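Local coordinates for mandelate racemase/muconate lactonizing enzyme family protein (Sulfitobacter sp. NAS-14.1, PDB 3T4W) that probably acts as a lyase of the enolase superfamily, in which a metal-bound carboxylate substrate gives up an alpha proton, at residues Q328-L333 with I353-C358; R148-L153 with A185-P190; W340-H345 with A385-E390; A137-R142 with A347-N352. One frame throughout, in Å; residues are numbered along the deposited sequence.

Contact 1. Residues Q328-L333 with I353-C358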
# COMPACT_ATOMS: atom_id res chain seq x y z
N GLN A 328 4.54 -0.98 24.41
CA GLN A 328 4.47 -1.23 25.84
C GLN A 328 3.06 -1.22 26.42
O GLN A 328 2.13 -0.71 25.81
CB GLN A 328 5.34 -0.22 26.57
CG GLN A 328 6.81 -0.40 26.29
CD GLN A 328 7.67 0.28 27.32
OE1 GLN A 328 7.64 1.50 27.46
NE2 GLN A 328 8.45 -0.51 28.06
N ILE A 329 2.92 -1.79 27.61
CA ILE A 329 1.63 -1.90 28.27
C ILE A 329 1.58 -1.00 29.49
O ILE A 329 2.49 -1.03 30.32
CB ILE A 329 1.37 -3.35 28.74
CG1 ILE A 329 1.63 -4.35 27.61
CG2 ILE A 329 -0.05 -3.49 29.27
CD1 ILE A 329 0.79 -4.09 26.38
N ALA A 330 0.52 -0.21 29.61
CA ALA A 330 0.26 0.60 30.79
C ALA A 330 -1.15 0.32 31.25
O ALA A 330 -2.09 0.98 30.80
CB ALA A 330 0.44 2.08 30.48
N PRO A 331 -1.32 -0.68 32.14
CA PRO A 331 -2.62 -1.14 32.63
C PRO A 331 -3.52 0.00 33.11
O PRO A 331 -3.09 0.85 33.89
CB PRO A 331 -2.25 -2.06 33.80
CG PRO A 331 -0.92 -2.59 33.42
CD PRO A 331 -0.21 -1.48 32.69
N HIS A 332 -4.76 0.01 32.64
CA HIS A 332 -5.72 1.03 33.03
C HIS A 332 -6.23 0.78 34.44
O HIS A 332 -6.36 -0.36 34.88
CB HIS A 332 -6.89 1.04 32.05
CG HIS A 332 -7.99 1.99 32.42
ND1 HIS A 332 -9.22 1.57 32.87
CD2 HIS A 332 -8.04 3.34 32.39
CE1 HIS A 332 -9.99 2.62 33.10
NE2 HIS A 332 -9.30 3.71 32.82
N LEU A 333 -6.52 1.85 35.16
CA LEU A 333 -7.21 1.73 36.42
C LEU A 333 -8.12 2.91 36.64
O LEU A 333 -7.66 4.03 36.87
CB LEU A 333 -6.26 1.58 37.60
CG LEU A 333 -7.07 1.36 38.89
CD1 LEU A 333 -7.64 -0.05 38.93
CD2 LEU A 333 -6.24 1.63 40.13
N ILE A 353 6.63 -3.54 30.10
CA ILE A 353 5.74 -2.73 30.92
C ILE A 353 6.22 -1.28 30.92
O ILE A 353 7.42 -1.02 31.05
CB ILE A 353 5.72 -3.23 32.37
CG1 ILE A 353 4.88 -2.29 33.25
CG2 ILE A 353 7.14 -3.33 32.90
CD1 ILE A 353 3.39 -2.52 33.13
N LEU A 354 5.28 -0.35 30.78
CA LEU A 354 5.61 1.07 30.89
C LEU A 354 5.38 1.57 32.31
O LEU A 354 6.31 1.97 33.00
CB LEU A 354 4.79 1.89 29.90
CG LEU A 354 4.92 3.41 30.03
CD1 LEU A 354 6.37 3.81 30.15
CD2 LEU A 354 4.27 4.12 28.84
N MET A 355 4.12 1.54 32.75
CA MET A 355 3.76 1.99 34.09
C MET A 355 2.33 1.58 34.41
O MET A 355 1.55 1.27 33.51
CB MET A 355 3.93 3.50 34.22
CG MET A 355 3.26 4.30 33.11
SD MET A 355 3.49 6.09 33.30
CE MET A 355 5.26 6.17 33.51
N CYS A 356 2.00 1.58 35.69
CA CYS A 356 0.67 1.21 36.14
C CYS A 356 -0.08 2.42 36.68
O CYS A 356 0.43 3.16 37.52
CB CYS A 356 0.77 0.14 37.23
SG CYS A 356 0.83 -1.54 36.60
N GLU A 357 -1.31 2.61 36.19
CA GLU A 357 -2.18 3.64 36.73
C GLU A 357 -2.46 3.35 38.20
O GLU A 357 -2.70 2.21 38.59
CB GLU A 357 -3.50 3.72 35.93
CG GLU A 357 -4.35 4.95 36.27
CD GLU A 357 -5.23 5.40 35.11
OE1 GLU A 357 -5.68 4.55 34.32
OE2 GLU A 357 -5.47 6.62 34.98
N CYS A 358 -2.40 4.39 39.03
CA CYS A 358 -2.63 4.23 40.46
C CYS A 358 -3.64 5.24 40.99
O CYS A 358 -3.73 6.37 40.50
CB CYS A 358 -1.32 4.35 41.24
SG CYS A 358 -0.17 2.99 40.97
O HOH W 1 -2.78 -0.20 37.00
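E357 reaches across to L333 and H332 with one carboxylate oxygen. L333 N donates to E357 OE1 at 2.9 Å along a nearly straight line (175°), meeting the anti side of the carboxylate. The extended chain of E357 delivers it there, with CG opposite the backbone N about the first torsion (chi1 -169°). H332 runs alongside in the same direction, its CD2 3.3 Å from E357 OE1, with imidazole and carboxylate planes 74° apart. The other oxygen, OE2, makes a salt bridge to K187. A lysine in place of E357 would probably strip L333 N of its acceptor and leave K187 facing a like charge.

Further back, P331 and I353 cross at about a right angle. The CB of I353 heads away from 328-333, yet its CD1 returns to lie 3.8 Å from P331 CD. Three residues on, C356 SG comes within 3.8 Å of P331 CG. Q328 and L354 cross in the same perpendicular manner, Q328 OE1 resting 3.8 Å from L354 CD1.

Backbone evidence for pairing is sparse: one bridge, I329 with I353, a bond from L354 N to I329 O (2.9 Å), and a weak one from E357 N to P331 O (3.4 Å). Water 1 spans P331 O and E357 O, donating to both. The two segments run in nearly the same direction and are joined through helix 337-349, a beta-alpha-beta crossover that, with H332 in the loop after strand 328-329 and E357 on strand 356-358, fits the (beta/alpha)7beta barrel of the enolase superfamily.

Contact 2. Residues R148-L153 with A185-P190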
# COMPACT_ATOMS: atom_id res chain seq x y z
N ARG A 148 6.82 0.83 37.95
CA ARG A 148 6.63 2.26 37.90
C ARG A 148 5.14 2.57 37.98
O ARG A 148 4.32 1.93 37.31
CB ARG A 148 7.21 2.80 36.59
CG ARG A 148 7.53 4.28 36.59
CD ARG A 148 8.10 4.68 35.24
NE ARG A 148 8.02 6.13 35.04
CZ ARG A 148 8.28 6.75 33.90
NH1 ARG A 148 8.63 6.06 32.82
NH2 ARG A 148 8.18 8.07 33.83
N GLY A 149 4.78 3.54 38.81
CA GLY A 149 3.40 3.92 38.96
C GLY A 149 3.15 5.33 38.47
O GLY A 149 4.07 6.13 38.32
N TYR A 150 1.88 5.64 38.21
CA TYR A 150 1.50 7.02 37.98
C TYR A 150 0.12 7.29 38.56
O TYR A 150 -0.66 6.36 38.79
CB TYR A 150 1.55 7.38 36.50
CG TYR A 150 0.40 6.86 35.65
CD1 TYR A 150 0.45 5.60 35.08
CD2 TYR A 150 -0.70 7.66 35.38
CE1 TYR A 150 -0.59 5.13 34.28
CE2 TYR A 150 -1.73 7.21 34.58
CZ TYR A 150 -1.67 5.95 34.03
OH TYR A 150 -2.71 5.49 33.24
N THR A 151 -0.16 8.56 38.81
CA THR A 151 -1.47 8.97 39.29
C THR A 151 -2.03 10.13 38.48
O THR A 151 -1.32 10.78 37.71
CB THR A 151 -1.41 9.38 40.78
OG1 THR A 151 -2.72 9.74 41.24
CG2 THR A 151 -0.49 10.57 40.97
N TYR A 152 -3.32 10.37 38.65
CA TYR A 152 -3.98 11.50 38.04
C TYR A 152 -3.74 12.68 38.97
O TYR A 152 -3.42 12.49 40.14
CB TYR A 152 -5.47 11.20 37.94
CG TYR A 152 -6.20 11.89 36.81
CD1 TYR A 152 -6.49 11.22 35.63
CD2 TYR A 152 -6.62 13.21 36.93
CE1 TYR A 152 -7.17 11.84 34.60
CE2 TYR A 152 -7.31 13.84 35.91
CZ TYR A 152 -7.57 13.15 34.74
OH TYR A 152 -8.25 13.77 33.72
N LEU A 153 -3.88 13.90 38.46
CA LEU A 153 -3.77 15.09 39.30
C LEU A 153 -5.09 15.37 40.02
O LEU A 153 -6.05 15.88 39.44
CB LEU A 153 -3.32 16.31 38.48
CG LEU A 153 -1.88 16.24 37.94
CD1 LEU A 153 -1.51 17.54 37.24
CD2 LEU A 153 -0.86 15.90 39.04
N ALA A 185 5.53 10.30 37.13
CA ALA A 185 4.62 10.60 36.02
C ALA A 185 3.23 11.00 36.53
O ALA A 185 2.75 10.49 37.54
CB ALA A 185 4.51 9.42 35.07
N ILE A 186 2.57 11.90 35.81
CA ILE A 186 1.28 12.40 36.24
C ILE A 186 0.37 12.64 35.03
O ILE A 186 0.84 13.07 33.98
CB ILE A 186 1.44 13.72 37.02
CG1 ILE A 186 2.28 14.71 36.21
CG2 ILE A 186 2.09 13.47 38.36
CD1 ILE A 186 2.74 15.89 37.02
N LYS A 187 -0.92 12.34 35.20
CA LYS A 187 -1.89 12.50 34.13
C LYS A 187 -2.94 13.58 34.46
O LYS A 187 -3.27 13.80 35.62
CB LYS A 187 -2.59 11.17 33.82
CG LYS A 187 -3.56 11.26 32.66
CD LYS A 187 -3.73 9.92 31.97
CE LYS A 187 -4.71 9.03 32.71
NZ LYS A 187 -4.60 7.63 32.21
N PHE A 188 -3.44 14.23 33.42
CA PHE A 188 -4.48 15.25 33.57
C PHE A 188 -5.29 15.32 32.28
O PHE A 188 -4.82 14.87 31.24
CB PHE A 188 -3.85 16.62 33.89
CG PHE A 188 -2.72 17.01 32.96
CD1 PHE A 188 -1.47 16.44 33.10
CD2 PHE A 188 -2.92 17.94 31.96
CE1 PHE A 188 -0.43 16.79 32.25
CE2 PHE A 188 -1.88 18.30 31.11
CZ PHE A 188 -0.63 17.72 31.26
N ASP A 189 -6.51 15.84 32.36
CA ASP A 189 -7.28 16.11 31.14
C ASP A 189 -7.97 17.46 31.21
O ASP A 189 -9.00 17.60 31.86
CB ASP A 189 -8.32 15.03 30.84
CG ASP A 189 -8.91 15.18 29.45
OD1 ASP A 189 -8.39 16.03 28.68
OD2 ASP A 189 -9.87 14.47 29.10
N PRO A 190 -7.41 18.45 30.51
CA PRO A 190 -7.92 19.83 30.51
C PRO A 190 -8.77 20.13 29.27
O PRO A 190 -9.19 21.27 29.09
CB PRO A 190 -6.64 20.67 30.44
CG PRO A 190 -5.49 19.67 30.17
CD PRO A 190 -6.12 18.36 29.82
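K187 sends its side chain between Y150 and Y152, and this is where the two strands pack most intimately. A bend at its third torsion (chi3 81°) brings NZ to the edge of the Y150 ring, where it donates to Y150 OH at 3.0 Å. The aliphatic part runs beside Y152, with K187 CE 4.1 Å from Y152 CD1. Though partly exposed, Y152 belongs to this packed core: one face of its ring lies over K187 O and takes a CH-pi approach from F188 CA, 4.2 Å from the ring centroid. NZ also forms salt bridges to E256 and E357, so several groups fix this buried ammonium. Beneath it the backbones are tied by K187 N to T151 O (3.0 Å) and L153 N to K187 O (2.9 Å), the latter donor lying almost on the line of the carbonyl bond (171°). On the other face of the sheet L153 CD2 packs 3.8 Å from I186 CB, under helices 168-180 and 204-221.

Contact thins toward both ends. D189, partly exposed, turns its carboxylate away to H232 and Q234. At the opposite end R148 merely grazes A185, NH2 to CB 4.1 Å, its charge being spent on D226 and on a cation-pi contact with Y417 of the second subunit.

Parallel bridges T151-I186 and Y152-K187, with axes inclined by 30°, identify the strand 146-152, helix 168-180, strand 185-188 beta-alpha-beta unit, the repeating element of a TIM-type barrel.

Contact 3. Residues W340-H345 with A385-E390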
# COMPACT_ATOMS: atom_id res chain seq x y z
N TRP A 340 -6.67 -3.44 40.31
CA TRP A 340 -5.31 -2.91 40.39
C TRP A 340 -4.32 -4.04 40.64
O TRP A 340 -3.27 -4.13 39.99
CB TRP A 340 -5.22 -1.85 41.48
CG TRP A 340 -3.90 -1.16 41.53
CD1 TRP A 340 -3.28 -0.49 40.51
CD2 TRP A 340 -3.03 -1.04 42.67
NE1 TRP A 340 -2.08 0.02 40.94
CE2 TRP A 340 -1.90 -0.30 42.26
CE3 TRP A 340 -3.10 -1.50 43.99
CZ2 TRP A 340 -0.84 -0.01 43.12
CZ3 TRP A 340 -2.05 -1.20 44.84
CH2 TRP A 340 -0.94 -0.47 44.41
N ALA A 341 -4.67 -4.92 41.57
CA ALA A 341 -3.86 -6.07 41.92
C ALA A 341 -3.56 -6.95 40.72
O ALA A 341 -2.44 -7.42 40.55
CB ALA A 341 -4.55 -6.89 43.01
N ALA A 342 -4.57 -7.21 39.89
CA ALA A 342 -4.35 -7.98 38.68
C ALA A 342 -3.43 -7.21 37.74
O ALA A 342 -2.56 -7.79 37.10
CB ALA A 342 -5.67 -8.34 38.00
N ASN A 343 -3.62 -5.89 37.68
CA ASN A 343 -2.77 -5.03 36.86
C ASN A 343 -1.30 -5.23 37.21
O ASN A 343 -0.43 -5.30 36.33
CB ASN A 343 -3.12 -3.56 37.07
CG ASN A 343 -4.42 -3.17 36.40
OD1 ASN A 343 -4.96 -3.91 35.58
ND2 ASN A 343 -4.93 -1.99 36.75
N ILE A 344 -1.04 -5.32 38.50
CA ILE A 344 0.32 -5.38 39.02
C ILE A 344 0.96 -6.76 38.83
O ILE A 344 2.16 -6.86 38.59
CB ILE A 344 0.35 -4.89 40.48
CG1 ILE A 344 0.15 -3.38 40.47
CG2 ILE A 344 1.65 -5.28 41.17
CD1 ILE A 344 0.53 -2.72 41.73
N HIS A 345 0.15 -7.81 38.90
CA HIS A 345 0.65 -9.15 38.61
C HIS A 345 0.92 -9.33 37.11
O HIS A 345 1.80 -10.10 36.72
CB HIS A 345 -0.29 -10.23 39.15
CG HIS A 345 -0.13 -10.48 40.61
ND1 HIS A 345 0.82 -11.34 41.12
CD2 HIS A 345 -0.77 -9.95 41.69
CE1 HIS A 345 0.75 -11.35 42.44
NE2 HIS A 345 -0.21 -10.51 42.81
N ALA A 385 0.41 -15.46 48.43
CA ALA A 385 -0.21 -16.29 47.40
C ALA A 385 -1.30 -15.54 46.63
O ALA A 385 -1.83 -14.53 47.11
CB ALA A 385 -0.77 -17.57 48.00
N GLY A 386 -1.63 -16.05 45.45
CA GLY A 386 -2.69 -15.49 44.64
C GLY A 386 -2.42 -14.05 44.27
O GLY A 386 -1.30 -13.71 43.88
N LEU A 387 -3.44 -13.21 44.39
CA LEU A 387 -3.32 -11.78 44.11
C LEU A 387 -2.58 -11.07 45.24
O LEU A 387 -2.13 -9.93 45.08
CB LEU A 387 -4.69 -11.15 43.89
CG LEU A 387 -5.39 -11.41 42.55
CD1 LEU A 387 -6.84 -10.91 42.57
CD2 LEU A 387 -4.63 -10.79 41.38
N GLY A 388 -2.45 -11.75 46.38
CA GLY A 388 -1.71 -11.23 47.52
C GLY A 388 -2.54 -10.28 48.36
O GLY A 388 -2.01 -9.42 49.06
N LEU A 389 -3.86 -10.45 48.30
CA LEU A 389 -4.78 -9.53 48.96
C LEU A 389 -5.50 -10.12 50.17
O LEU A 389 -5.80 -11.31 50.21
CB LEU A 389 -5.84 -9.07 47.98
CG LEU A 389 -5.32 -8.46 46.68
CD1 LEU A 389 -6.51 -8.08 45.81
CD2 LEU A 389 -4.45 -7.27 47.00
N GLU A 390 -5.79 -9.26 51.13
CA GLU A 390 -6.82 -9.54 52.13
C GLU A 390 -8.01 -8.64 51.81
O GLU A 390 -8.03 -7.47 52.22
CB GLU A 390 -6.32 -9.24 53.54
CG GLU A 390 -5.54 -10.36 54.21
CD GLU A 390 -5.44 -10.14 55.72
OE1 GLU A 390 -4.34 -9.78 56.20
OE2 GLU A 390 -6.47 -10.31 56.42
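H345 NE2 donates to L387 O at 3.0 Å, the one hydrogen bond between 340-345 and 385-390. The carbonyl oxygen sits at the edge of the imidazole, near its plane, but NE2 stands 60° above the carbonyl plane, and the N-H...O angle is a modest 145°. H345 CE1 lies 3.4 Å from G386 O, obliquely to the ring. The remaining first-shell contacts are apolar: A341 CB meets L389 CD1 at 3.6 Å, while L387 CD2 touches both A341 CB (4.2 Å) and A342 CB (4.3 Å).

One layer out, the loop is shaped by a type II' turn from A385 to G388, closed by a weak bond from G388 N to A385 O. The positive phi of G386, the second residue of the turn, is the conformation a type II' turn needs there; G388, the last, also has positive phi. D125 of helix 110-130 accepts from L387 N, G386 is bonded through its backbone to R133 and V135, and I121 backs the leucine side chain. On the helix side H345 is turned by its first torsion (chi1 -80°) so that CG lies opposite the carbonyl carbon, and its ring meets that of Y136.

H345 ND1 is hydrogen-bonded to the backbone N of Y136. Since that amide can only donate, ND1 should be the acceptor and NE2 the protonated nitrogen, consistent with a neutral imidazole that joins two backbone groups without carrying a charge into this buried site.

Contact 4. Residues A137-R142 with A347-N352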
# COMPACT_ATOMS: atom_id res chain seq x y z
N ALA A 137 4.15 -15.32 39.36
CA ALA A 137 5.03 -16.48 39.33
C ALA A 137 4.46 -17.59 38.44
O ALA A 137 5.18 -18.49 38.01
CB ALA A 137 5.28 -17.00 40.74
N LEU A 138 3.16 -17.52 38.17
CA LEU A 138 2.50 -18.56 37.39
C LEU A 138 2.42 -18.16 35.93
O LEU A 138 2.11 -18.98 35.07
CB LEU A 138 1.10 -18.83 37.96
CG LEU A 138 1.06 -19.20 39.45
CD1 LEU A 138 -0.36 -19.29 39.98
CD2 LEU A 138 1.81 -20.51 39.71
N ILE A 139 2.72 -16.89 35.66
CA ILE A 139 2.61 -16.35 34.31
C ILE A 139 3.93 -15.77 33.77
O ILE A 139 3.96 -14.70 33.17
CB ILE A 139 1.46 -15.30 34.24
CG1 ILE A 139 1.73 -14.12 35.17
CG2 ILE A 139 0.12 -15.93 34.60
CD1 ILE A 139 0.61 -13.08 35.17
N GLY A 140 5.03 -16.49 33.97
CA GLY A 140 6.29 -16.07 33.38
C GLY A 140 7.36 -15.70 34.39
O GLY A 140 8.55 -15.73 34.07
N GLY A 141 6.93 -15.33 35.59
CA GLY A 141 7.85 -15.11 36.69
C GLY A 141 8.08 -13.65 37.00
O GLY A 141 7.49 -12.77 36.38
N ARG A 142 8.94 -13.39 37.98
CA ARG A 142 9.24 -12.03 38.37
C ARG A 142 10.19 -11.34 37.40
O ARG A 142 11.39 -11.23 37.65
CB ARG A 142 9.81 -11.99 39.78
CG ARG A 142 9.61 -10.67 40.48
CD ARG A 142 10.32 -10.66 41.81
NE ARG A 142 11.73 -11.02 41.66
CZ ARG A 142 12.49 -11.47 42.65
NH1 ARG A 142 11.96 -11.64 43.86
NH2 ARG A 142 13.76 -11.77 42.42
N ALA A 347 1.85 -6.59 35.26
CA ALA A 347 3.02 -5.73 35.17
C ALA A 347 4.32 -6.45 35.56
O ALA A 347 5.30 -6.39 34.83
CB ALA A 347 2.83 -4.48 36.03
N ALA A 348 4.31 -7.12 36.70
CA ALA A 348 5.52 -7.76 37.21
C ALA A 348 6.02 -8.86 36.28
O ALA A 348 7.19 -9.24 36.33
CB ALA A 348 5.29 -8.31 38.61
N SER A 349 5.13 -9.36 35.43
CA SER A 349 5.44 -10.52 34.60
C SER A 349 5.86 -10.19 33.16
O SER A 349 6.30 -11.08 32.42
CB SER A 349 4.26 -11.50 34.58
OG SER A 349 3.33 -11.15 33.57
N ILE A 350 5.73 -8.94 32.74
CA ILE A 350 6.01 -8.60 31.34
C ILE A 350 7.23 -7.68 31.18
O ILE A 350 7.37 -6.68 31.88
CB ILE A 350 4.79 -7.98 30.64
CG1 ILE A 350 4.30 -6.77 31.43
CG2 ILE A 350 3.67 -9.02 30.50
CD1 ILE A 350 3.41 -5.85 30.61
N PRO A 351 8.14 -8.03 30.26
CA PRO A 351 9.33 -7.21 30.04
C PRO A 351 8.95 -5.83 29.50
O PRO A 351 9.63 -4.85 29.79
CB PRO A 351 10.11 -8.00 28.98
CG PRO A 351 9.06 -8.83 28.30
CD PRO A 351 8.16 -9.25 29.43
N ASN A 352 7.88 -5.76 28.72
CA ASN A 352 7.49 -4.52 28.06
C ASN A 352 6.42 -3.72 28.80
O ASN A 352 5.44 -3.27 28.20
CB ASN A 352 7.05 -4.79 26.62
CG ASN A 352 5.83 -5.68 26.53
OD1 ASN A 352 5.72 -6.67 27.25
ND2 ASN A 352 4.90 -5.33 25.64
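I139 lies against S349 near the C-terminal end of helix 337-349, one of the outer helices of the TIM-type barrel, where the loop between helix 110-130 and strand 146-152 passes.

The van der Waals part is small: I139 CG1 is 3.7 Å from S349 CB, and I139 CD1 comes equally near the hydroxyl OG of S349. The first torsion (chi1 61°) sets CG1 between the backbone N and carbonyl carbon, from where the extended branch reaches the serine. Trimming I139 to an alanine removes this branch and is likely to open a gap on the side of S349 where CG1 and CD1 now lie.

Polar ties run through outside residues, no hydrogen bond joining the two segments directly. K316 NZ bonds to both I139 O and S349 OG, linking them, and the hydroxyl also bonds to L346 O within the helix.

Backbone shape and assembly come next. G140 and G141 have positive phi (116° and 105°), at which a CB would collide with the preceding carbonyl oxygen. The exposed R142 gives its N to N91 of the third subunit.

A CA-H...O contact finishes the interface: S349 CA approaches G141 O at 3.5 Å.

In the fold
Contact 4 opens first in the chain, at 137-142, and closes only at 347-352, with contact 2 nested inside that loop. Contacts 1, 3 and 4 interlock, since 328-333, 340-345, 347-352 and 353-358 follow one another as strand, helix and strand, and contacts 3 and 4 share helix 337-349. Contacts 1 and 2, with centres 11 Å apart, meet in one sheet where strand 356-358 pairs with 146-152, consistent with closure of the barrel between its last and first strands. Contacts 3 and 4 lie outside it, their centres 13 Å apart and about 22 and 24 Å from that of contact 2, tying the outer helix to flanking loops.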